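Local coordinates for protein lipopolysaccharide heptosyltransferase 2 (Escherichia coli, PDB 1PSW) that transfers the second heptose from ADP-L-glycero-beta-D-manno-heptose to the heptosyl-Kdo2-lipid A module during synthesis of the lipopolysaccharide inner core, at residues P158-S163 against Q254-I259. Sequence-based numbering, arbitrary orientation.
Sequences PQLQVS and QAVILI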
loop_
_atom_site.group_PDB
_atom_site.type_symbol
_atom_site.label_atom_id
_atom_site.label_comp_id
_atom_site.label_asym_id
_atom_site.label_seq_id
_atom_site.Cartn_x
_atom_site.Cartn_y
_atom_site.Cartn_z
ATOM N N PRO A 158 0.214 -1.099 -9.773
ATOM C CA PRO A 158 1.150 -1.784 -8.877
ATOM C C PRO A 158 0.867 -3.268 -9.039
ATOM O O PRO A 158 -0.276 -3.657 -9.278
ATOM C CB PRO A 158 0.744 -1.282 -7.499
ATOM C CG PRO A 158 0.196 0.097 -7.790
ATOM C CD PRO A 158 -0.618 -0.133 -9.033
ATOM N N GLN A 159 1.896 -4.088 -8.889
ATOM C CA GLN A 159 1.727 -5.519 -9.063
ATOM C C GLN A 159 2.835 -6.250 -8.320
ATOM O O GLN A 159 4.009 -5.914 -8.453
ATOM C CB GLN A 159 1.763 -5.835 -10.562
ATOM C CG GLN A 159 1.606 -7.290 -10.940
ATOM C CD GLN A 159 1.371 -7.465 -12.437
ATOM O OE1 GLN A 159 2.144 -6.970 -13.262
ATOM N NE2 GLN A 159 0.303 -8.175 -12.791
ATOM N N LEU A 160 2.446 -7.236 -7.519
ATOM C CA LEU A 160 3.388 -8.027 -6.737
ATOM C C LEU A 160 3.170 -9.513 -6.989
ATOM O O LEU A 160 2.039 -9.955 -7.176
ATOM C CB LEU A 160 3.210 -7.737 -5.242
ATOM C CG LEU A 160 3.500 -6.315 -4.747
ATOM C CD1 LEU A 160 3.151 -6.182 -3.266
ATOM C CD2 LEU A 160 4.966 -5.983 -4.984
ATOM N N GLN A 161 4.253 -10.281 -6.982
ATOM C CA GLN A 161 4.182 -11.721 -7.207
ATOM C C GLN A 161 4.814 -12.424 -6.006
ATOM O O GLN A 161 5.757 -11.913 -5.405
ATOM C CB GLN A 161 4.939 -12.096 -8.488
ATOM C CG GLN A 161 4.464 -11.367 -9.752
ATOM C CD GLN A 161 3.134 -11.880 -10.270
ATOM O OE1 GLN A 161 3.001 -13.061 -10.595
ATOM N NE2 GLN A 161 2.142 -10.996 -10.356
ATOM N N VAL A 162 4.276 -13.592 -5.664
ATOM C CA VAL A 162 4.755 -14.398 -4.543
ATOM C C VAL A 162 4.693 -15.878 -4.933
ATOM O O VAL A 162 3.669 -16.349 -5.433
ATOM C CB VAL A 162 3.880 -14.168 -3.274
ATOM C CG1 VAL A 162 4.272 -15.151 -2.181
ATOM C CG2 VAL A 162 4.023 -12.733 -2.776
ATOM N N SER A 163 5.772 -16.620 -4.702
ATOM C CA SER A 163 5.800 -18.040 -5.058
ATOM C C SER A 163 5.182 -18.936 -3.989
ATOM O O SER A 163 5.034 -18.532 -2.835
ATOM C CB SER A 163 7.239 -18.487 -5.292
ATOM O OG SER A 163 7.967 -18.478 -4.075
ATOM N N GLN A 254 7.144 -10.027 4.847
ATOM C CA GLN A 254 6.432 -11.191 5.336
ATOM C C GLN A 254 4.924 -10.964 5.231
ATOM O O GLN A 254 4.167 -11.897 4.951
ATOM C CB GLN A 254 6.821 -11.466 6.778
ATOM C CG GLN A 254 8.282 -11.790 6.924
ATOM C CD GLN A 254 8.732 -11.807 8.358
ATOM O OE1 GLN A 254 8.509 -10.850 9.101
ATOM N NE2 GLN A 254 9.374 -12.895 8.762
ATOM N N ALA A 255 4.488 -9.727 5.460
ATOM C CA ALA A 255 3.071 -9.399 5.356
ATOM C C ALA A 255 2.590 -9.620 3.924
ATOM O O ALA A 255 1.508 -10.163 3.703
ATOM C CB ALA A 255 2.830 -7.946 5.777
ATOM N N VAL A 256 3.395 -9.188 2.954
ATOM C CA VAL A 256 3.054 -9.348 1.541
ATOM C C VAL A 256 2.840 -10.824 1.214
ATOM O O VAL A 256 1.865 -11.198 0.570
ATOM C CB VAL A 256 4.175 -8.819 0.634
ATOM C CG1 VAL A 256 3.952 -9.296 -0.786
ATOM C CG2 VAL A 256 4.199 -7.283 0.684
ATOM N N ILE A 257 3.772 -11.658 1.661
ATOM C CA ILE A 257 3.707 -13.094 1.425
ATOM C C ILE A 257 2.452 -13.715 2.050
ATOM O O ILE A 257 1.712 -14.425 1.384
ATOM C CB ILE A 257 4.975 -13.801 1.988
ATOM C CG1 ILE A 257 6.216 -13.344 1.205
ATOM C CG2 ILE A 257 4.805 -15.315 1.901
ATOM C CD1 ILE A 257 7.541 -13.648 1.892
ATOM N N LEU A 258 2.206 -13.414 3.322
ATOM C CA LEU A 258 1.034 -13.967 4.018
ATOM C C LEU A 258 -0.302 -13.518 3.416
ATOM O O LEU A 258 -1.253 -14.296 3.344
ATOM C CB LEU A 258 1.088 -13.619 5.507
ATOM C CG LEU A 258 2.212 -14.334 6.273
ATOM C CD1 LEU A 258 2.314 -13.809 7.700
ATOM C CD2 LEU A 258 1.961 -15.840 6.277
ATOM N N ILE A 259 -0.375 -12.255 3.019
ATOM C CA ILE A 259 -1.578 -11.745 2.390
ATOM C C ILE A 259 -1.811 -12.531 1.090
ATOM O O ILE A 259 -2.937 -12.930 0.781
ATOM C CB ILE A 259 -1.442 -10.221 2.107
ATOM C CG1 ILE A 259 -1.576 -9.460 3.430
ATOM C CG2 ILE A 259 -2.520 -9.755 1.102
ATOM C CD1 ILE A 259 -1.264 -7.975 3.344
#
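In this GT-B glycosyltransferase, with its two Rossmann-like domains, the extended loop 158-163 leads into helix 164-173 of the C-terminal domain, and on its way it lies against helix 252-260 of that domain through Leu-160, Val-162, Val-256 and Ile-257. On the loop side Val-162 does most of the work, using both of its methyl groups. Its CG2 meets Val-256 CG1 at 4.0 Å, while its CG1 reaches Ile-257 CG2 at 4.1 Å and passes 4.2 Å from Ile-257 CA, close over the helix backbone. The division follows from the torsion: with CG1 opposite the backbone N (chi1 172°) and CG2 opposite the carbonyl carbon, the fork opens onto two consecutive helix residues. The backbones come nearest here too, Val-162 CA lying 6.2 Å from Ile-257 CA.

Two residues earlier, Leu-160 also sets its CB toward the helix, and its CD1 touches Val-256 CG1 at 4.1 Å, the two side chains crossing at about a right angle. With chi1 at 166°, CG1 stands anti to the backbone N of Val-256, where it meets both Val-162 CG2 and Leu-160 CD1. Between them, the CB of Gln-161 faces away from the helix, while its carbonyl oxygen accepts a hydrogen bond from Arg-47.

Leu-160 also packs on Met-15 of helix 11-27, in the N-terminal domain, and on Ala-278, so the loop borders both domains. Val-256 rests on Val-275, and Ile-257 on Thr-170. At the end of the loop, Ser-163 takes the N-cap position of helix 164-173.

Every contact across the pair is between carbon atoms at ordinary van der Waals separation, which implies that shape and burial of apolar surface account for the direct contact between loop and helix, while the loop's polar bonds go to other parts of the chain such as Arg-47 and Ala-278.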